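Local structure of interferon-activable protein 202 (Mus musculus, 4L5R) at residues W156-H161 / L187-H192; L111-I116 / D150-V155; A130-K135 / K144-E149. The protein binds double-stranded DNA without sequence specificity through its first HIN-200 domain and restrains innate immune signalling by preventing activation of the AIM2 inflammasome. All blocks are in the same frame, centred on the assembly; numbering follows the deposited sequence.

Interaction 1: W156-H161 / L187-H192; sequences WDKEQH and LHSGNH. Unlike the reference sequence in segment 156-161: Glu159 (reference Lys). With nucleotides of chain B.
A polar contact between Asp157 and Lys158 on one side and His188 to Asn191 on the other joins two loops, each leaving the end of one of two adjacent parallel strands, 151-156 and 186-188. Ser189 stands at its middle. The serine OG lies between its backbone N and carbonyl carbon (chi1 57°), and there it accepts the Asp157 backbone N-H in a bond of 2.9 Å with an angle of 159° at the hydrogen. A short hydroxyl side chain suits this place, since it takes up a backbone N-H just past the strand while its CB rests obliquely against Trp156 CE3. The Lys158 chain is extended beyond CG: its CB lies over one face of the Trp156 indole, toward the rim, and its NZ reaches Asn191 O at 2.8 Å, from above the carbonyl plane. The same ammonium also bonds to Ser193 O, so two main-chain carbonyls grip it. The strands belong to the second of two β-sheets in this first HIN-200 domain of the protein, built of OB folds as in its family, and the 187-192 loop meets the DNA. Asn191 N donates to OP2 of DG6 of chain B at 2.8 Å, and Asn191 ND2 to OP1 of DT5 of chain B at 2.9 Å, so one residue spans two successive phosphates. Gly190 lies close by; a side chain there would crowd that OP2. The Asp157 carboxylate comes to the edge of the His188 imidazole, OD2 lying 3.1 Å from CE1, with the two planes 79° apart. The rotation of the ring is fixed by ND1, which donates in the ring plane to a lone pair of Ser189 O at 2.8 Å.

Interaction 2: L111-I116 / D150-V155; sequences LKISKI and DNIKVV
Ile113 and Ile152 make the apolar part of this contact, in which the short helix 113-116 packs against the beginning of strand 151-156. The Ile113 CG2 methyl stands anti to its backbone N and meets Ile152 CB at 3.9 Å. Its CD1 comes 4.0 Å from Ile152 CG2, so both branches of the helix residue bear on the strand residue, and the two side chains cross obliquely. Branched aliphatic groups suit this position: Ile113 also touches Phe129 of strand 124-136, and Ile152 touches Ile145 and Leu187 on the strands flanking its own. The helix thus covers one part of the second β-sheet of the HIN-200 domain.

A second set of van der Waals contacts sets Ile113 and Ser114 against Asp150 and the backbone after it. Ile113 CG2 lies 3.9 Å from Asp150 CB and 3.8 Å from Asn151 O, while its CD1 is 3.7 Å from Asp150 O. Asp150 OD2 approaches Ser114 CA at 3.8 Å, beside the first turn of the helix.

The polar bonds run within the segments or to their neighbours. Lys112, at the N-cap position, gives its O to Ile116 N at 2.8 Å, closing the helical turn. Asp150 OD1 takes a weak bond from Asn151 N, and OD2 forms a salt bridge with Lys117, whose ammonium also bonds to Asn151 O. Across the contact itself the fit therefore rests on van der Waals packing, apolar between the two isoleucines and methyl against carbonyl and carboxylate at Asp150, with the aspartate charge balanced by a lysine just beyond the helix and probably favourably placed near the helix start.

Interaction 3: A130-K135 / K144-E149; sequences AVEKKK and KIKDNE. With nucleotides of chain C.
Lys144, Glu132 and Lys146 bury the most surface where strands 124-136 and 141-146 pair as an antiparallel hairpin. Lys144 and Glu132 lie side by side and point the same way. The lysine has CG anti to its backbone N and is extended from there on, and its CD packs on Glu132 CG at 3.6 Å. At the ends, Lys144 NZ and Glu132 OE2 form a salt bridge at 2.9 Å, whose hydrogen bond is weak. Long, flexible chains with opposite charges suit this surface, where aliphatic carbons can lie together and the charges still meet. An alanine in place of Lys144 would probably leave the Glu132 carboxylate without its salt-bridge mate and the flank of its CG uncovered.

The backbone beneath carries a classic β bulge, Glu132 and Lys133 both facing Lys144. The single Lys144 O accepts from both, Glu132 N at 2.8 Å nearly in line with the C=O bond and Lys133 N at 3.3 Å on a lone pair in the carbonyl plane. In return, Lys144 N donates to Lys133 O at 2.9 Å. The chain turns a corner here, and past it Lys135 NZ bonds to OP1 of DG7 of chain C at 2.9 Å, a basic side chain meeting the DNA backbone.

Lys146 pairs with Ala130 on the other side of the bulge. Its N donates to Ala130 O at 3.1 Å, but the return bond is weak, and a water bridges Ala130 N and Lys146 O. The Lys146 side chain crosses that of Glu132 at about a right angle, bringing its ammonium near OE1 without a salt bridge.

How the interactions relate
From the N terminus, the chain first enters interaction 2 at helix 113-116, then runs through strand 124-136, the hairpin turn and strand 141-146 before returning at 150-155. Interaction 3 closes the hairpin and is nested inside that larger loop. The two touch where Lys112 NZ meets Asn148 OD1 and Ile113 N meets Asp147 OD2, which ties the helix start to the turn after strand 141-146. Interaction 1 opens only after interaction 2 has closed, and closes the loop from 156-161 round to 187-192. Strand 151-156 links interactions 1 and 2, Val155 probably bonding through its backbone to Leu187 and Ser189, and it pairs with strand 141-146 of interaction 3, so all three reach the same sheet.

Interaction 1: W156-H161 / L187-H192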
loop_
_atom_site.group_PDB
_atom_site.type_symbol
_atom_site.label_atom_id
_atom_site.label_comp_id
_atom_site.label_asym_id
_atom_site.label_seq_id
_atom_site.Cartn_x
_atom_site.Cartn_y
_atom_site.Cartn_z
ATOM N N TRP A 156 6.877 -13.999 0.489
ATOM C CA TRP A 156 7.689 -12.910 -0.052
ATOM C C TRP A 156 8.707 -13.514 -1.018
ATOM O O TRP A 156 9.620 -14.256 -0.613
ATOM C CB TRP A 156 8.363 -12.147 1.096
ATOM C CG TRP A 156 9.375 -11.111 0.680
ATOM C CD1 TRP A 156 10.735 -11.276 0.600
ATOM C CD2 TRP A 156 9.116 -9.744 0.313
ATOM N NE1 TRP A 156 11.330 -10.103 0.210
ATOM C CE2 TRP A 156 10.359 -9.149 0.017
ATOM C CE3 TRP A 156 7.957 -8.971 0.201
ATOM C CZ2 TRP A 156 10.474 -7.819 -0.372
ATOM C CZ3 TRP A 156 8.074 -7.637 -0.205
ATOM C CH2 TRP A 156 9.323 -7.080 -0.482
ATOM N N ASP A 157 8.512 -13.204 -2.299
ATOM C CA ASP A 157 9.143 -13.888 -3.421
ATOM C C ASP A 157 10.255 -13.058 -4.038
ATOM O O ASP A 157 10.979 -13.536 -4.910
ATOM C CB ASP A 157 8.086 -14.125 -4.504
ATOM C CG ASP A 157 8.023 -15.560 -4.958
ATOM O OD1 ASP A 157 8.461 -16.438 -4.189
ATOM O OD2 ASP A 157 7.527 -15.808 -6.077
ATOM N N LYS A 158 10.360 -11.797 -3.623
ATOM C CA LYS A 158 11.386 -10.919 -4.161
ATOM C C LYS A 158 12.757 -11.428 -3.724
ATOM O O LYS A 158 12.959 -11.771 -2.556
ATOM C CB LYS A 158 11.163 -9.475 -3.703
ATOM C CG LYS A 158 9.904 -8.813 -4.285
ATOM C CD LYS A 158 9.784 -7.346 -3.841
ATOM C CE LYS A 158 8.721 -6.598 -4.630
ATOM N NZ LYS A 158 8.639 -5.117 -4.283
ATOM N N GLU A 159 13.687 -11.507 -4.670
ATOM C CA GLU A 159 15.055 -11.890 -4.350
ATOM C C GLU A 159 15.700 -10.715 -3.637
ATOM O O GLU A 159 16.355 -9.875 -4.256
ATOM C CB GLU A 159 15.838 -12.257 -5.613
ATOM N N GLN A 160 15.473 -10.658 -2.331
ATOM C CA GLN A 160 15.994 -9.607 -1.477
ATOM C C GLN A 160 15.484 -9.849 -0.063
ATOM O O GLN A 160 14.285 -10.052 0.154
ATOM C CB GLN A 160 15.584 -8.221 -1.989
ATOM C CG GLN A 160 14.456 -7.552 -1.226
ATOM C CD GLN A 160 14.226 -6.124 -1.697
ATOM O OE1 GLN A 160 13.570 -5.893 -2.717
ATOM N NE2 GLN A 160 14.781 -5.161 -0.966
ATOM N N HIS A 161 16.402 -9.856 0.896
ATOM C CA HIS A 161 16.072 -10.193 2.275
ATOM C C HIS A 161 16.331 -9.028 3.220
ATOM O O HIS A 161 16.268 -9.186 4.445
ATOM C CB HIS A 161 16.863 -11.425 2.739
ATOM C CG HIS A 161 16.545 -12.674 1.978
ATOM N ND1 HIS A 161 15.711 -12.685 0.878
ATOM C CD2 HIS A 161 16.948 -13.955 2.153
ATOM C CE1 HIS A 161 15.615 -13.916 0.412
ATOM N NE2 HIS A 161 16.354 -14.707 1.170
ATOM N N LEU A 187 -1.150 -14.926 0.986
ATOM C CA LEU A 187 -0.812 -13.595 0.499
ATOM C C LEU A 187 0.568 -13.676 -0.136
ATOM O O LEU A 187 1.515 -14.133 0.501
ATOM C CB LEU A 187 -0.789 -12.611 1.656
ATOM C CG LEU A 187 -2.083 -12.555 2.446
ATOM C CD1 LEU A 187 -1.929 -11.549 3.581
ATOM C CD2 LEU A 187 -3.225 -12.180 1.491
ATOM N N HIS A 188 0.672 -13.249 -1.389
ATOM C CA HIS A 188 1.906 -13.398 -2.164
ATOM C C HIS A 188 2.402 -12.022 -2.601
ATOM O O HIS A 188 1.608 -11.143 -2.954
ATOM C CB HIS A 188 1.645 -14.284 -3.392
ATOM C CG HIS A 188 2.887 -14.796 -4.058
ATOM N ND1 HIS A 188 3.666 -14.017 -4.885
ATOM C CD2 HIS A 188 3.472 -16.019 -4.032
ATOM C CE1 HIS A 188 4.683 -14.733 -5.334
ATOM N NE2 HIS A 188 4.590 -15.952 -4.827
ATOM N N SER A 189 3.716 -11.817 -2.581
ATOM C CA SER A 189 4.249 -10.527 -2.979
ATOM C C SER A 189 4.021 -10.280 -4.468
ATOM O O SER A 189 3.867 -11.226 -5.249
ATOM C CB SER A 189 5.745 -10.448 -2.663
ATOM O OG SER A 189 6.445 -11.507 -3.292
ATOM N N GLY A 190 4.013 -9.000 -4.847
ATOM C CA GLY A 190 3.946 -8.575 -6.235
ATOM C C GLY A 190 4.989 -7.488 -6.470
ATOM O O GLY A 190 5.770 -7.169 -5.570
ATOM N N ASN A 191 5.017 -6.899 -7.661
ATOM C CA ASN A 191 6.125 -5.991 -7.955
ATOM C C ASN A 191 6.237 -4.841 -6.960
ATOM O O ASN A 191 7.349 -4.424 -6.638
ATOM C CB ASN A 191 6.136 -5.517 -9.407
ATOM C CG ASN A 191 4.947 -4.663 -9.745
ATOM O OD1 ASN A 191 3.912 -4.737 -9.081
ATOM N ND2 ASN A 191 5.083 -3.840 -10.783
ATOM N N HIS A 192 5.099 -4.387 -6.418
ATOM C CA HIS A 192 5.080 -3.260 -5.482
ATOM C C HIS A 192 5.082 -3.617 -3.994
ATOM O O HIS A 192 5.053 -2.723 -3.150
ATOM C CB HIS A 192 3.861 -2.347 -5.749
ATOM C CG HIS A 192 3.770 -1.835 -7.152
ATOM N ND1 HIS A 192 2.572 -1.740 -7.827
ATOM C CD2 HIS A 192 4.720 -1.367 -8.002
ATOM C CE1 HIS A 192 2.784 -1.244 -9.034
ATOM N NE2 HIS A 192 4.080 -1.010 -9.165
ATOM P P DG B 6 2.056 -7.621 -10.312
ATOM O OP1 DG B 6 1.078 -6.702 -9.678
ATOM O OP2 DG B 6 3.369 -7.868 -9.676
ATOM O "O5'" DG B 6 1.340 -9.039 -10.521
ATOM C "C5'" DG B 6 0.006 -9.075 -11.028
ATOM C "C4'" DG B 6 -0.374 -10.505 -11.352
ATOM O "O4'" DG B 6 0.229 -10.891 -12.621
ATOM C "C3'" DG B 6 0.086 -11.525 -10.305
ATOM O "O3'" DG B 6 -0.980 -12.403 -9.940
ATOM C "C2'" DG B 6 1.144 -12.321 -11.056
ATOM C "C1'" DG B 6 0.501 -12.256 -12.437
ATOM N N9 DG B 6 1.314 -12.881 -13.478
ATOM C C8 DG B 6 2.675 -12.827 -13.674
ATOM N N7 DG B 6 3.079 -13.557 -14.682
ATOM C C5 DG B 6 1.914 -14.137 -15.169
ATOM C C6 DG B 6 1.708 -15.022 -16.250
ATOM O O6 DG B 6 2.554 -15.486 -17.025
ATOM N N1 DG B 6 0.360 -15.359 -16.389
ATOM C C2 DG B 6 -0.655 -14.892 -15.584
ATOM N N2 DG B 6 -1.901 -15.311 -15.852
ATOM N N3 DG B 6 -0.474 -14.056 -14.575
ATOM C C4 DG B 6 0.827 -13.728 -14.435
ATOM P P DT B 5 7.253 -5.541 -13.463
ATOM O OP1 DT B 5 7.199 -4.268 -12.698
ATOM O OP2 DT B 5 8.294 -6.549 -13.145
ATOM O "O5'" DT B 5 5.847 -6.305 -13.359
ATOM C "C5'" DT B 5 4.661 -5.679 -13.818
ATOM C "C4'" DT B 5 3.520 -6.675 -13.810
ATOM O "O4'" DT B 5 3.623 -7.572 -14.941
ATOM C "C3'" DT B 5 3.442 -7.556 -12.561
ATOM O "O3'" DT B 5 2.307 -7.104 -11.811
ATOM C "C2'" DT B 5 3.280 -8.978 -13.099
ATOM C "C1'" DT B 5 2.923 -8.737 -14.564
ATOM N N1 DT B 5 3.268 -9.848 -15.501
ATOM C C2 DT B 5 2.257 -10.362 -16.278
ATOM O O2 DT B 5 1.102 -9.961 -16.242
ATOM N N3 DT B 5 2.656 -11.373 -17.108
ATOM C C4 DT B 5 3.909 -11.931 -17.254
ATOM O O4 DT B 5 4.118 -12.856 -18.042
ATOM C C5 DT B 5 4.922 -11.343 -16.407
ATOM C C7 DT B 5 6.333 -11.848 -16.460
ATOM C C6 DT B 5 4.558 -10.344 -15.583
#

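Interaction 2: L111-I116 / D150-V155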
loop_
_atom_site.group_PDB
_atom_site.type_symbol
_atom_site.label_atom_id
_atom_site.label_comp_id
_atom_site.label_asym_id
_atom_site.label_seq_id
_atom_site.Cartn_x
_atom_site.Cartn_y
_atom_site.Cartn_z
ATOM N N LEU A 111 -8.199 -5.604 8.299
ATOM C CA LEU A 111 -9.263 -6.583 8.130
ATOM C C LEU A 111 -8.918 -7.900 8.810
ATOM O O LEU A 111 -7.751 -8.330 8.825
ATOM C CB LEU A 111 -9.446 -6.884 6.647
ATOM C CG LEU A 111 -10.139 -5.899 5.730
ATOM C CD1 LEU A 111 -10.271 -6.563 4.378
ATOM C CD2 LEU A 111 -11.514 -5.543 6.291
ATOM N N LYS A 112 -9.941 -8.555 9.349
ATOM C CA LYS A 112 -9.794 -9.914 9.856
ATOM C C LYS A 112 -9.312 -10.858 8.749
ATOM O O LYS A 112 -9.739 -10.766 7.593
ATOM C CB LYS A 112 -11.125 -10.420 10.419
ATOM C CG LYS A 112 -11.545 -9.782 11.734
ATOM C CD LYS A 112 -10.523 -10.015 12.829
ATOM C CE LYS A 112 -11.086 -9.635 14.190
ATOM N NZ LYS A 112 -10.070 -9.760 15.270
ATOM N N ILE A 113 -8.416 -11.761 9.113
ATOM C CA ILE A 113 -7.897 -12.728 8.163
ATOM C C ILE A 113 -9.001 -13.585 7.554
ATOM O O ILE A 113 -8.979 -13.873 6.351
ATOM C CB ILE A 113 -6.804 -13.585 8.813
ATOM C CG1 ILE A 113 -5.556 -12.718 9.019
ATOM C CG2 ILE A 113 -6.475 -14.809 7.947
ATOM C CD1 ILE A 113 -4.417 -13.449 9.705
ATOM N N SER A 114 -9.983 -13.978 8.366
ATOM C CA SER A 114 -11.068 -14.763 7.812
ATOM C C SER A 114 -11.795 -13.949 6.735
ATOM O O SER A 114 -12.196 -14.504 5.715
ATOM C CB SER A 114 -12.013 -15.312 8.898
ATOM O OG SER A 114 -12.660 -14.270 9.602
ATOM N N LYS A 115 -11.919 -12.631 6.925
ATOM C CA LYS A 115 -12.571 -11.782 5.927
ATOM C C LYS A 115 -11.680 -11.580 4.697
ATOM O O LYS A 115 -12.166 -11.514 3.560
ATOM C CB LYS A 115 -12.970 -10.426 6.527
ATOM C CG LYS A 115 -14.212 -10.464 7.427
ATOM C CD LYS A 115 -15.478 -10.758 6.629
ATOM N N ILE A 116 -10.376 -11.470 4.920
ATOM C CA ILE A 116 -9.455 -11.350 3.802
ATOM C C ILE A 116 -9.627 -12.521 2.834
ATOM O O ILE A 116 -9.673 -12.322 1.607
ATOM C CB ILE A 116 -7.987 -11.233 4.285
ATOM C CG1 ILE A 116 -7.739 -9.826 4.852
ATOM C CG2 ILE A 116 -7.019 -11.533 3.145
ATOM C CD1 ILE A 116 -6.423 -9.695 5.625
ATOM N N ASP A 150 -7.972 -16.415 13.053
ATOM C CA ASP A 150 -7.457 -17.146 11.897
ATOM C C ASP A 150 -5.974 -16.884 11.582
ATOM O O ASP A 150 -5.348 -16.013 12.183
ATOM C CB ASP A 150 -8.329 -16.863 10.664
ATOM C CG ASP A 150 -8.274 -17.989 9.637
ATOM O OD1 ASP A 150 -7.659 -19.041 9.931
ATOM O OD2 ASP A 150 -8.853 -17.825 8.538
ATOM N N ASN A 151 -5.424 -17.661 10.657
ATOM C CA ASN A 151 -4.037 -17.482 10.226
ATOM C C ASN A 151 -3.934 -17.659 8.722
ATOM O O ASN A 151 -4.833 -18.216 8.097
ATOM C CB ASN A 151 -3.109 -18.455 10.951
ATOM C CG ASN A 151 -3.460 -19.902 10.678
ATOM O OD1 ASN A 151 -3.208 -20.414 9.590
ATOM N ND2 ASN A 151 -4.059 -20.566 11.664
ATOM N N ILE A 152 -2.845 -17.170 8.132
ATOM C CA ILE A 152 -2.669 -17.285 6.698
ATOM C C ILE A 152 -1.174 -17.216 6.381
ATOM O O ILE A 152 -0.401 -16.599 7.112
ATOM C CB ILE A 152 -3.475 -16.193 5.937
ATOM C CG1 ILE A 152 -3.482 -16.473 4.427
ATOM C CG2 ILE A 152 -2.951 -14.810 6.265
ATOM C CD1 ILE A 152 -4.359 -15.524 3.596
ATOM N N LYS A 153 -0.767 -17.877 5.308
ATOM C CA LYS A 153 0.638 -17.857 4.903
ATOM C C LYS A 153 0.962 -16.615 4.072
ATOM O O LYS A 153 0.189 -16.229 3.200
ATOM C CB LYS A 153 0.956 -19.107 4.096
ATOM C CG LYS A 153 2.412 -19.277 3.739
ATOM C CD LYS A 153 2.521 -20.284 2.613
ATOM C CE LYS A 153 3.675 -21.209 2.813
ATOM N NZ LYS A 153 3.670 -22.225 1.730
ATOM N N VAL A 154 2.101 -15.994 4.359
ATOM C CA VAL A 154 2.602 -14.889 3.552
ATOM C C VAL A 154 3.855 -15.359 2.828
ATOM O O VAL A 154 4.775 -15.897 3.452
ATOM C CB VAL A 154 2.938 -13.664 4.419
ATOM C CG1 VAL A 154 3.512 -12.531 3.561
ATOM C CG2 VAL A 154 1.666 -13.182 5.169
ATOM N N VAL A 155 3.866 -15.172 1.511
ATOM C CA VAL A 155 5.001 -15.516 0.666
ATOM C C VAL A 155 5.642 -14.269 0.069
ATOM O O VAL A 155 5.029 -13.571 -0.746
ATOM C CB VAL A 155 4.588 -16.503 -0.460
ATOM C CG1 VAL A 155 5.764 -16.778 -1.406
ATOM C CG2 VAL A 155 4.071 -17.833 0.152
#

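Interaction 3: A130-K135 / K144-E149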
loop_
_atom_site.group_PDB
_atom_site.type_symbol
_atom_site.label_atom_id
_atom_site.label_comp_id
_atom_site.label_asym_id
_atom_site.label_seq_id
_atom_site.Cartn_x
_atom_site.Cartn_y
_atom_site.Cartn_z
ATOM N N ALA A 130 -0.016 -9.993 13.636
ATOM C CA ALA A 130 0.884 -10.721 14.523
ATOM C C ALA A 130 1.588 -11.826 13.730
ATOM O O ALA A 130 1.026 -12.382 12.783
ATOM C CB ALA A 130 0.104 -11.310 15.695
ATOM N N VAL A 131 2.824 -12.136 14.113
ATOM C CA VAL A 131 3.613 -13.147 13.418
ATOM C C VAL A 131 3.723 -14.403 14.284
ATOM O O VAL A 131 4.141 -14.340 15.437
ATOM C CB VAL A 131 5.037 -12.650 13.111
ATOM C CG1 VAL A 131 5.884 -13.801 12.564
ATOM C CG2 VAL A 131 5.009 -11.506 12.113
ATOM N N GLU A 132 3.324 -15.539 13.728
ATOM C CA GLU A 132 3.434 -16.810 14.442
ATOM C C GLU A 132 4.748 -17.488 14.086
ATOM O O GLU A 132 5.451 -17.998 14.963
ATOM C CB GLU A 132 2.258 -17.721 14.093
ATOM C CG GLU A 132 2.517 -19.186 14.355
ATOM C CD GLU A 132 1.483 -19.794 15.262
ATOM O OE1 GLU A 132 1.667 -19.726 16.496
ATOM O OE2 GLU A 132 0.480 -20.330 14.741
ATOM N N LYS A 133 5.078 -17.469 12.797
ATOM C CA LYS A 133 6.293 -18.119 12.306
ATOM C C LYS A 133 6.943 -17.299 11.206
ATOM O O LYS A 133 6.265 -16.617 10.437
ATOM C CB LYS A 133 5.968 -19.502 11.735
ATOM C CG LYS A 133 5.267 -20.437 12.690
ATOM C CD LYS A 133 4.969 -21.768 12.015
ATOM C CE LYS A 133 4.358 -22.752 12.996
ATOM N NZ LYS A 133 5.224 -22.921 14.199
ATOM N N LYS A 134 8.265 -17.382 11.115
ATOM C CA LYS A 134 8.972 -16.743 10.022
ATOM C C LYS A 134 10.037 -17.711 9.550
ATOM O O LYS A 134 10.681 -18.367 10.369
ATOM C CB LYS A 134 9.599 -15.421 10.464
ATOM C CG LYS A 134 10.589 -14.837 9.460
ATOM C CD LYS A 134 11.057 -13.449 9.871
ATOM C CE LYS A 134 12.420 -13.114 9.283
ATOM N NZ LYS A 134 13.520 -13.664 10.124
ATOM N N LYS A 135 10.191 -17.841 8.237
ATOM C CA LYS A 135 11.238 -18.708 7.707
ATOM C C LYS A 135 11.959 -18.026 6.569
ATOM O O LYS A 135 11.335 -17.630 5.588
ATOM C CB LYS A 135 10.667 -20.045 7.231
ATOM C CG LYS A 135 11.646 -20.834 6.368
ATOM C CD LYS A 135 11.673 -22.319 6.702
ATOM C CE LYS A 135 10.583 -23.089 5.969
ATOM N NZ LYS A 135 9.217 -22.782 6.488
ATOM N N LYS A 144 3.915 -17.200 8.791
ATOM C CA LYS A 144 2.550 -17.537 9.164
ATOM C C LYS A 144 2.086 -16.376 10.021
ATOM O O LYS A 144 2.624 -16.148 11.115
ATOM C CB LYS A 144 2.529 -18.840 9.969
ATOM C CG LYS A 144 1.148 -19.246 10.444
ATOM C CD LYS A 144 1.236 -20.555 11.238
ATOM C CE LYS A 144 -0.112 -20.973 11.782
ATOM N NZ LYS A 144 0.001 -22.237 12.596
ATOM N N ILE A 145 1.131 -15.601 9.510
ATOM C CA ILE A 145 0.568 -14.518 10.296
ATOM C C ILE A 145 -0.804 -14.924 10.837
ATOM O O ILE A 145 -1.428 -15.850 10.330
ATOM C CB ILE A 145 0.456 -13.215 9.490
ATOM C CG1 ILE A 145 -0.403 -13.405 8.233
ATOM C CG2 ILE A 145 1.856 -12.706 9.113
ATOM C CD1 ILE A 145 -0.811 -12.062 7.538
ATOM N N LYS A 146 -1.263 -14.234 11.871
ATOM C CA LYS A 146 -2.512 -14.615 12.517
ATOM C C LYS A 146 -3.161 -13.421 13.188
ATOM O O LYS A 146 -2.506 -12.414 13.470
ATOM C CB LYS A 146 -2.242 -15.684 13.575
ATOM C CG LYS A 146 -1.378 -15.192 14.723
ATOM C CD LYS A 146 -1.343 -16.199 15.858
ATOM C CE LYS A 146 -0.448 -15.724 16.990
ATOM N NZ LYS A 146 -0.481 -16.661 18.154
ATOM N N ASP A 147 -4.460 -13.542 13.429
ATOM C CA ASP A 147 -5.150 -12.674 14.359
ATOM C C ASP A 147 -5.890 -13.606 15.328
ATOM O O ASP A 147 -5.656 -14.815 15.319
ATOM C CB ASP A 147 -6.067 -11.667 13.639
ATOM C CG ASP A 147 -7.074 -12.324 12.693
ATOM O OD1 ASP A 147 -7.537 -13.451 12.983
ATOM O OD2 ASP A 147 -7.437 -11.694 11.665
ATOM N N ASN A 148 -6.762 -13.047 16.158
ATOM C CA ASN A 148 -7.435 -13.829 17.190
ATOM C C ASN A 148 -8.236 -15.024 16.665
ATOM O O ASN A 148 -8.469 -15.988 17.396
ATOM C CB ASN A 148 -8.326 -12.921 18.048
ATOM C CG ASN A 148 -9.148 -11.950 17.213
ATOM O OD1 ASN A 148 -9.639 -12.294 16.137
ATOM N ND2 ASN A 148 -9.293 -10.721 17.706
ATOM N N GLU A 149 -8.645 -14.970 15.400
ATOM C CA GLU A 149 -9.572 -15.970 14.872
ATOM C C GLU A 149 -9.040 -16.846 13.722
ATOM O O GLU A 149 -9.582 -17.917 13.465
ATOM C CB GLU A 149 -10.924 -15.311 14.515
ATOM C CG GLU A 149 -11.653 -14.748 15.740
ATOM C CD GLU A 149 -12.962 -14.034 15.410
ATOM O OE1 GLU A 149 -13.010 -13.329 14.379
ATOM O OE2 GLU A 149 -13.942 -14.174 16.188
ATOM P P DG C 7 7.747 -22.557 2.933
ATOM O OP1 DG C 7 8.407 -21.658 3.903
ATOM O OP2 DG C 7 6.460 -22.153 2.303
ATOM O "O5'" DG C 7 8.811 -22.887 1.798
ATOM C "C5'" DG C 7 10.066 -23.506 2.164
ATOM C "C4'" DG C 7 10.915 -23.723 0.930
ATOM O "O4'" DG C 7 10.397 -24.857 0.197
ATOM C "C3'" DG C 7 10.966 -22.562 -0.070
ATOM O "O3'" DG C 7 12.312 -22.462 -0.539
ATOM C "C2'" DG C 7 9.982 -22.968 -1.168
ATOM C "C1'" DG C 7 10.103 -24.483 -1.141
ATOM N N9 DG C 7 8.896 -25.240 -1.451
ATOM C C8 DG C 7 7.645 -25.074 -0.904
ATOM N N7 DG C 7 6.772 -25.928 -1.358
ATOM C C5 DG C 7 7.488 -26.716 -2.246
ATOM C C6 DG C 7 7.072 -27.811 -3.041
ATOM O O6 DG C 7 5.940 -28.321 -3.116
ATOM N N1 DG C 7 8.130 -28.312 -3.802
ATOM C C2 DG C 7 9.417 -27.814 -3.782
ATOM N N2 DG C 7 10.326 -28.404 -4.562
ATOM N N3 DG C 7 9.813 -26.796 -3.041
ATOM C C4 DG C 7 8.798 -26.302 -2.307
HETATM O O HOH W 1 -2.950 -9.890 14.103
#